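Local atomic coordinates of malate dehydrogenase (PDB entry 3FI9), a protein that probably interconverts malate and oxaloacetate with NAD as the hydride carrier, as in other malate dehydrogenases. Residues 34-48 with 61-73. Residues are numbered along the deposited sequence; the frame is centred on the assembly and turned at random.
Sequences TPNLCLYDPFAVGLE and GLNLTFTSDIKEA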
ATOM      1  N   THR A  34     -12.508  -8.997   3.185  1.00 15.84           N
ATOM      2  CA  THR A  34     -13.183  -9.576   4.374  1.00 15.97           C
ATOM      3  C   THR A  34     -12.777  -8.774   5.616  1.00 17.34           C
ATOM      4  O   THR A  34     -11.605  -8.364   5.762  1.00 16.11           O
ATOM      5  CB  THR A  34     -12.749 -11.055   4.582  1.00 16.10           C
ATOM      6  OG1 THR A  34     -13.237 -11.573   5.828  1.00 18.24           O
ATOM      7  CG2 THR A  34     -11.263 -11.168   4.593  1.00 16.19           C
ATOM      8  N   PRO A  35     -13.685  -8.663   6.588  1.00 16.65           N
ATOM      9  CA  PRO A  35     -13.282  -8.072   7.858  1.00 17.04           C
ATOM     10  C   PRO A  35     -12.351  -9.003   8.646  1.00 17.25           C
ATOM     11  O   PRO A  35     -11.562  -8.551   9.500  1.00 18.80           O
ATOM     12  CB  PRO A  35     -14.617  -7.867   8.607  1.00 17.94           C
ATOM     13  CG  PRO A  35     -15.668  -8.697   7.827  1.00 18.61           C
ATOM     14  CD  PRO A  35     -15.090  -9.161   6.548  1.00 17.91           C
ATOM     15  N   ASN A  36     -12.410 -10.299   8.337  1.00 16.20           N
ATOM     16  CA  ASN A  36     -11.640 -11.272   9.099  1.00 17.23           C
ATOM     17  C   ASN A  36     -10.309 -11.522   8.408  1.00 16.58           C
ATOM     18  O   ASN A  36     -10.101 -12.509   7.702  1.00 17.49           O
ATOM     19  CB  ASN A  36     -12.490 -12.521   9.304  1.00 17.18           C
ATOM     20  CG  ASN A  36     -13.750 -12.180  10.110  1.00 18.93           C
ATOM     21  OD1 ASN A  36     -13.633 -11.671  11.226  1.00 18.40           O
ATOM     22  ND2 ASN A  36     -14.936 -12.361   9.517  1.00 21.94           N
ATOM     23  N   LEU A  37      -9.427 -10.556   8.578  1.00 17.12           N
ATOM     24  CA  LEU A  37      -8.113 -10.606   7.942  1.00 16.29           C
ATOM     25  C   LEU A  37      -7.112 -11.012   9.002  1.00 15.26           C
ATOM     26  O   LEU A  37      -6.996 -10.370  10.045  1.00 15.60           O
ATOM     27  CB  LEU A  37      -7.788  -9.211   7.391  1.00 16.47           C
ATOM     28  CG  LEU A  37      -6.420  -9.055   6.742  1.00 15.85           C
ATOM     29  CD1 LEU A  37      -6.421  -9.886   5.506  1.00 15.57           C
ATOM     30  CD2 LEU A  37      -6.101  -7.539   6.441  1.00 13.08           C
ATOM     31  N   CYS A  38      -6.395 -12.108   8.754  1.00 15.68           N
ATOM     32  CA  CYS A  38      -5.478 -12.656   9.741  1.00 16.37           C
ATOM     33  C   CYS A  38      -4.045 -12.651   9.225  1.00 15.92           C
ATOM     34  O   CYS A  38      -3.778 -13.114   8.100  1.00 14.84           O
ATOM     35  CB  CYS A  38      -5.933 -14.070  10.126  1.00 17.47           C
ATOM     36  SG  CYS A  38      -4.811 -14.947  11.213  1.00 21.69           S
ATOM     37  N   LEU A  39      -3.141 -12.089  10.031  1.00 15.00           N
ATOM     38  CA  LEU A  39      -1.750 -11.919   9.635  1.00 15.47           C
ATOM     39  C   LEU A  39      -0.884 -12.918  10.389  1.00 17.22           C
ATOM     40  O   LEU A  39      -0.888 -12.951  11.650  1.00 17.18           O
ATOM     41  CB  LEU A  39      -1.305 -10.491   9.896  1.00 14.49           C
ATOM     42  CG  LEU A  39      -2.158  -9.355   9.312  1.00 17.52           C
ATOM     43  CD1 LEU A  39      -1.354  -8.060   9.484  1.00 18.25           C
ATOM     44  CD2 LEU A  39      -2.444  -9.650   7.821  1.00 13.08           C
ATOM     45  N   TYR A  40      -0.141 -13.747   9.638  1.00 17.18           N
ATOM     46  CA  TYR A  40       0.710 -14.754  10.277  1.00 17.44           C
ATOM     47  C   TYR A  40       2.180 -14.525   9.883  1.00 17.79           C
ATOM     48  O   TYR A  40       2.471 -14.288   8.706  1.00 16.99           O
ATOM     49  CB  TYR A  40       0.275 -16.193   9.913  1.00 17.37           C
ATOM     50  CG  TYR A  40       1.396 -17.185  10.211  1.00 19.30           C
ATOM     51  CD1 TYR A  40       1.581 -17.692  11.501  1.00 19.73           C
ATOM     52  CD2 TYR A  40       2.296 -17.562   9.226  1.00 20.99           C
ATOM     53  CE1 TYR A  40       2.603 -18.580  11.790  1.00 20.07           C
ATOM     54  CE2 TYR A  40       3.352 -18.437   9.502  1.00 24.41           C
ATOM     55  CZ  TYR A  40       3.512 -18.929  10.796  1.00 22.14           C
ATOM     56  OH  TYR A  40       4.560 -19.788  11.057  1.00 20.84           O
ATOM     57  N   ASP A  41       3.090 -14.578  10.858  1.00 17.78           N
ATOM     58  CA  ASP A  41       4.503 -14.606  10.578  1.00 19.05           C
ATOM     59  C   ASP A  41       5.169 -15.208  11.798  1.00 20.94           C
ATOM     60  O   ASP A  41       4.790 -14.882  12.947  1.00 21.44           O
ATOM     61  CB  ASP A  41       5.044 -13.180  10.356  1.00 18.01           C
ATOM     62  CG  ASP A  41       6.291 -13.141   9.498  1.00 20.99           C
ATOM     63  OD1 ASP A  41       7.350 -13.504  10.042  1.00 21.25           O
ATOM     64  OD2 ASP A  41       6.247 -12.706   8.291  1.00 22.38           O
ATOM     65  N   PRO A  42       6.196 -16.051  11.571  1.00 22.36           N
ATOM     66  CA  PRO A  42       7.063 -16.510  12.713  1.00 23.26           C
ATOM     67  C   PRO A  42       7.753 -15.362  13.419  1.00 24.11           C
ATOM     68  O   PRO A  42       8.142 -15.509  14.575  1.00 25.04           O
ATOM     69  CB  PRO A  42       8.126 -17.397  12.033  1.00 22.47           C
ATOM     70  CG  PRO A  42       8.109 -16.983  10.583  1.00 23.98           C
ATOM     71  CD  PRO A  42       6.633 -16.633  10.289  1.00 21.90           C
ATOM     72  N   PHE A  43       7.941 -14.225  12.750  1.00 24.77           N
ATOM     73  CA  PHE A  43       8.695 -13.123  13.364  1.00 25.29           C
ATOM     74  C   PHE A  43       7.743 -12.248  14.168  1.00 25.54           C
ATOM     75  O   PHE A  43       7.187 -11.285  13.643  1.00 25.51           O
ATOM     76  CB  PHE A  43       9.456 -12.335  12.291  1.00 25.39           C
ATOM     77  CG  PHE A  43      10.297 -11.212  12.820  1.00 28.85           C
ATOM     78  CD1 PHE A  43      10.981 -11.340  14.027  1.00 33.47           C
ATOM     79  CD2 PHE A  43      10.424 -10.038  12.101  1.00 30.62           C
ATOM     80  CE1 PHE A  43      11.762 -10.298  14.513  1.00 33.96           C
ATOM     81  CE2 PHE A  43      11.197  -8.986  12.577  1.00 31.26           C
ATOM     82  CZ  PHE A  43      11.864  -9.118  13.780  1.00 33.92           C
ATOM     83  N   ALA A  44       7.549 -12.579  15.445  1.00 25.46           N
ATOM     84  CA  ALA A  44       6.446 -11.989  16.211  1.00 25.78           C
ATOM     85  C   ALA A  44       6.592 -10.470  16.398  1.00 25.15           C
ATOM     86  O   ALA A  44       5.610  -9.736  16.394  1.00 25.90           O
ATOM     87  CB  ALA A  44       6.286 -12.697  17.589  1.00 26.75           C
ATOM     88  N   VAL A  45       7.807  -9.983  16.561  1.00 24.13           N
ATOM     89  CA  VAL A  45       7.948  -8.563  16.829  1.00 23.78           C
ATOM     90  C   VAL A  45       7.655  -7.730  15.568  1.00 22.69           C
ATOM     91  O   VAL A  45       6.915  -6.754  15.625  1.00 23.45           O
ATOM     92  CB  VAL A  45       9.322  -8.234  17.460  1.00 24.24           C
ATOM     93  CG1 VAL A  45       9.555  -6.720  17.449  1.00 24.33           C
ATOM     94  CG2 VAL A  45       9.325  -8.763  18.857  1.00 24.77           C
ATOM     95  N   GLY A  46       8.187  -8.163  14.433  1.00 21.89           N
ATOM     96  CA  GLY A  46       7.956  -7.483  13.197  1.00 20.33           C
ATOM     97  C   GLY A  46       6.491  -7.541  12.882  1.00 19.84           C
ATOM     98  O   GLY A  46       5.955  -6.547  12.431  1.00 21.45           O
ATOM     99  N   LEU A  47       5.845  -8.687  13.161  1.00 18.24           N
ATOM    100  CA  LEU A  47       4.418  -8.885  12.899  1.00 18.75           C
ATOM    101  C   LEU A  47       3.601  -7.885  13.685  1.00 18.54           C
ATOM    102  O   LEU A  47       2.658  -7.291  13.170  1.00 15.18           O
ATOM    103  CB  LEU A  47       3.942 -10.295  13.303  1.00 17.93           C
ATOM    104  CG  LEU A  47       2.479 -10.739  13.043  1.00 17.22           C
ATOM    105  CD1 LEU A  47       2.019 -10.533  11.569  1.00 16.51           C
ATOM    106  CD2 LEU A  47       2.294 -12.179  13.437  1.00 21.90           C
ATOM    107  N   GLU A  48       3.942  -7.735  14.961  1.00 17.74           N
ATOM    108  CA  GLU A  48       3.188  -6.813  15.790  1.00 18.78           C
ATOM    109  C   GLU A  48       3.253  -5.380  15.255  1.00 17.61           C
ATOM    110  O   GLU A  48       2.269  -4.647  15.362  1.00 17.96           O
ATOM    111  CB  GLU A  48       3.678  -6.827  17.248  1.00 18.63           C
ATOM    112  CG  GLU A  48       2.832  -5.947  18.132  1.00 23.15           C
ATOM    113  CD  GLU A  48       3.298  -5.960  19.595  1.00 27.67           C
ATOM    114  OE1 GLU A  48       4.156  -6.798  19.949  1.00 30.15           O
ATOM    115  OE2 GLU A  48       2.759  -5.158  20.386  1.00 29.78           O
ATOM    116  N   GLY A  61     -14.817  -1.435  10.227  1.00 19.24           N
ATOM    117  CA  GLY A  61     -15.322  -2.830  10.314  1.00 19.09           C
ATOM    118  C   GLY A  61     -14.284  -3.946  10.246  1.00 17.57           C
ATOM    119  O   GLY A  61     -14.621  -5.154  10.227  1.00 15.70           O
ATOM    120  N   LEU A  62     -13.008  -3.575  10.192  1.00 16.64           N
ATOM    121  CA  LEU A  62     -11.987  -4.603  10.066  1.00 17.18           C
ATOM    122  C   LEU A  62     -11.872  -5.347  11.390  1.00 18.05           C
ATOM    123  O   LEU A  62     -11.827  -4.712  12.435  1.00 19.48           O
ATOM    124  CB  LEU A  62     -10.631  -3.988   9.715  1.00 16.39           C
ATOM    125  CG  LEU A  62      -9.556  -4.972   9.258  1.00 16.73           C
ATOM    126  CD1 LEU A  62      -9.968  -5.634   7.926  1.00 18.58           C
ATOM    127  CD2 LEU A  62      -8.212  -4.272   9.110  1.00 15.57           C
ATOM    128  N   ASN A  63     -11.783  -6.657  11.335  1.00 17.56           N
ATOM    129  CA  ASN A  63     -11.499  -7.482  12.521  1.00 19.64           C
ATOM    130  C   ASN A  63     -10.088  -8.096  12.380  1.00 17.71           C
ATOM    131  O   ASN A  63      -9.946  -9.307  12.160  1.00 17.03           O
ATOM    132  CB  ASN A  63     -12.470  -8.649  12.603  1.00 19.25           C
ATOM    133  CG  ASN A  63     -13.894  -8.245  13.099  1.00 29.05           C
ATOM    134  OD1 ASN A  63     -14.045  -7.582  14.140  1.00 32.54           O
ATOM    135  ND2 ASN A  63     -14.936  -8.695  12.371  1.00 32.12           N
ATOM    136  N   LEU A  64      -9.056  -7.280  12.478  1.00 18.21           N
ATOM    137  CA  LEU A  64      -7.709  -7.769  12.230  1.00 17.55           C
ATOM    138  C   LEU A  64      -7.219  -8.693  13.376  1.00 18.69           C
ATOM    139  O   LEU A  64      -7.403  -8.386  14.546  1.00 18.17           O
ATOM    140  CB  LEU A  64      -6.758  -6.594  12.095  1.00 17.13           C
ATOM    141  CG  LEU A  64      -5.361  -6.936  11.574  1.00 16.91           C
ATOM    142  CD1 LEU A  64      -5.368  -7.152  10.001  1.00 14.21           C
ATOM    143  CD2 LEU A  64      -4.347  -5.819  11.949  1.00 21.10           C
ATOM    144  N   THR A  65      -6.594  -9.803  13.024  1.00 18.54           N
ATOM    145  CA  THR A  65      -5.977 -10.682  13.994  1.00 18.64           C
ATOM    146  C   THR A  65      -4.537 -10.903  13.535  1.00 19.47           C
ATOM    147  O   THR A  65      -4.221 -10.788  12.347  1.00 19.32           O
ATOM    148  CB  THR A  65      -6.720 -12.047  14.225  1.00 18.49           C
ATOM    149  OG1 THR A  65      -6.984 -12.724  12.981  1.00 19.79           O
ATOM    150  CG2 THR A  65      -8.046 -11.872  15.036  1.00 19.40           C
ATOM    151  N   PHE A  66      -3.644 -11.167  14.472  1.00 19.13           N
ATOM    152  CA  PHE A  66      -2.295 -11.560  14.075  1.00 19.73           C
ATOM    153  C   PHE A  66      -1.792 -12.619  15.010  1.00 20.15           C
ATOM    154  O   PHE A  66      -2.185 -12.663  16.187  1.00 18.84           O
ATOM    155  CB  PHE A  66      -1.337 -10.393  13.971  1.00 19.55           C
ATOM    156  CG  PHE A  66      -1.084  -9.665  15.265  1.00 21.57           C
ATOM    157  CD1 PHE A  66       0.046  -9.953  16.034  1.00 22.10           C
ATOM    158  CD2 PHE A  66      -1.958  -8.683  15.703  1.00 23.14           C
ATOM    159  CE1 PHE A  66       0.285  -9.262  17.227  1.00 25.27           C
ATOM    160  CE2 PHE A  66      -1.709  -7.994  16.894  1.00 24.63           C
ATOM    161  CZ  PHE A  66      -0.612  -8.286  17.649  1.00 22.37           C
ATOM    162  N   THR A  67      -0.928 -13.478  14.484  1.00 20.91           N
ATOM    163  CA  THR A  67      -0.432 -14.592  15.265  1.00 20.51           C
ATOM    164  C   THR A  67       0.821 -15.196  14.642  1.00 21.17           C
ATOM    165  O   THR A  67       1.018 -15.154  13.404  1.00 19.77           O
ATOM    166  CB  THR A  67      -1.553 -15.695  15.447  1.00 20.31           C
ATOM    167  OG1 THR A  67      -1.044 -16.776  16.237  1.00 23.04           O
ATOM    168  CG2 THR A  67      -1.992 -16.282  14.105  1.00 19.74           C
ATOM    169  N   SER A  68       1.679 -15.746  15.506  1.00 21.60           N
ATOM    170  CA  SER A  68       2.832 -16.554  15.062  1.00 22.04           C
ATOM    171  C   SER A  68       2.614 -18.058  15.236  1.00 22.58           C
ATOM    172  O   SER A  68       3.569 -18.843  15.099  1.00 22.66           O
ATOM    173  CB  SER A  68       4.105 -16.154  15.796  1.00 21.78           C
ATOM    174  OG  SER A  68       4.392 -14.811  15.524  1.00 22.37           O
ATOM    175  N   ASP A  69       1.370 -18.437  15.511  1.00 22.41           N
ATOM    176  CA  ASP A  69       0.956 -19.831  15.674  1.00 23.62           C
ATOM    177  C   ASP A  69       0.188 -20.249  14.435  1.00 24.00           C
ATOM    178  O   ASP A  69      -0.908 -19.734  14.154  1.00 24.15           O
ATOM    179  CB  ASP A  69       0.042 -20.012  16.896  1.00 24.10           C
ATOM    180  CG  ASP A  69      -0.330 -21.501  17.138  1.00 26.70           C
ATOM    181  OD1 ASP A  69       0.397 -22.209  17.868  1.00 32.69           O
ATOM    182  OD2 ASP A  69      -1.281 -22.000  16.537  1.00 26.52           O
ATOM    183  N   ILE A  70       0.754 -21.191  13.691  1.00 24.51           N
ATOM    184  CA  ILE A  70       0.138 -21.569  12.439  1.00 25.35           C
ATOM    185  C   ILE A  70      -1.236 -22.198  12.592  1.00 24.08           C
ATOM    186  O   ILE A  70      -2.063 -21.989  11.762  1.00 23.09           O
ATOM    187  CB  ILE A  70       1.055 -22.466  11.575  1.00 26.12           C
ATOM    188  CG1 ILE A  70       0.411 -22.640  10.198  1.00 26.59           C
ATOM    189  CG2 ILE A  70       1.391 -23.785  12.270  1.00 26.88           C
ATOM    190  CD1 ILE A  70       0.637 -21.384   9.318  1.00 29.40           C
ATOM    191  N   LYS A  71      -1.469 -22.995  13.643  1.00 23.82           N
ATOM    192  CA  LYS A  71      -2.788 -23.568  13.845  1.00 23.79           C
ATOM    193  C   LYS A  71      -3.820 -22.460  13.998  1.00 23.30           C
ATOM    194  O   LYS A  71      -4.888 -22.524  13.423  1.00 22.97           O
ATOM    195  CB  LYS A  71      -2.863 -24.491  15.083  1.00 24.54           C
ATOM    196  CG  LYS A  71      -4.221 -25.248  15.132  1.00 26.24           C
ATOM    197  CD  LYS A  71      -4.413 -26.122  16.393  1.00 27.81           C
ATOM    198  CE  LYS A  71      -5.730 -26.903  16.277  1.00 31.21           C
ATOM    199  NZ  LYS A  71      -5.790 -27.993  17.302  1.00 35.11           N
ATOM    200  N   GLU A  72      -3.496 -21.452  14.789  1.00 23.67           N
ATOM    201  CA  GLU A  72      -4.440 -20.351  15.005  1.00 23.84           C
ATOM    202  C   GLU A  72      -4.759 -19.597  13.714  1.00 22.45           C
ATOM    203  O   GLU A  72      -5.926 -19.290  13.424  1.00 23.41           O
ATOM    204  CB  GLU A  72      -3.848 -19.382  16.027  1.00 25.01           C
ATOM    205  CG  GLU A  72      -3.941 -19.916  17.436  1.00 29.65           C
ATOM    206  CD  GLU A  72      -3.403 -18.932  18.446  1.00 35.73           C
ATOM    207  OE1 GLU A  72      -2.831 -17.899  18.014  1.00 37.10           O
ATOM    208  OE2 GLU A  72      -3.556 -19.199  19.660  1.00 37.83           O
ATOM    209  N   ALA A  73      -3.717 -19.352  12.942  1.00 21.27           N
ATOM    210  CA  ALA A  73      -3.768 -18.602  11.675  1.00 21.52           C
ATOM    211  C   ALA A  73      -4.579 -19.337  10.614  1.00 21.73           C
ATOM    212  O   ALA A  73      -5.368 -18.733   9.887  1.00 20.72           O
ATOM    213  CB  ALA A  73      -2.341 -18.360  11.169  1.00 20.17           C
TER
HETATM  214  O   HOH W   1     -11.340 -12.088  12.810  1.00 28.24           O
HETATM  215  O   HOH W   2       5.639 -19.387  13.733  1.00 42.26           O
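Y40 packs its ring against I70 and its CB against A73, both in helix 70-74. I70 CD1 stands 4.0 Å from the ring centroid and 9° off its normal, a CH-pi contact over the face, while the backbone N of D69 lies in the ring plane at the edge. With CG anti to the backbone N (chi1 162°), the ring reaches over the start of helix 70-74, and Y40 CB meets A73 CB at 3.6 Å. C38, on the same face of the sheet, sets its SG against A73 CA.

Strands 37-40 and 65-67 run parallel, their axes 20° apart, joined by T65 N to L37 O, L39 N to T65 O and T67 N to L39 O. Helix 44-57 connects them, making a beta-alpha-beta unit of the Rossmann-type NAD-binding domain, in which 65-67 is one of the two edge strands of this chain's sheet. Beyond the strand end S68 OG donates to D41 O at 2.6 Å, tying down the loop whose D41, predicted to bind NAD, accepts from A17 N through OD2.

On the other face, L37 CD2 and L64 CD1 lie side by side, 3.7 Å apart, and L39 joins them, with helix 19-30 touching both L37 and L39. The buried L47 packs here too, its CG meeting F66 CD1 obliquely at 3.9 Å. Toward the outer edge the packing thins: E48 approaches F66 CE1 no nearer than 4.1 Å, through its CA. T65, exposed on the face of C38 and Y40, touches C38 CB with its OG1 at 3.3 Å, a van der Waals contact.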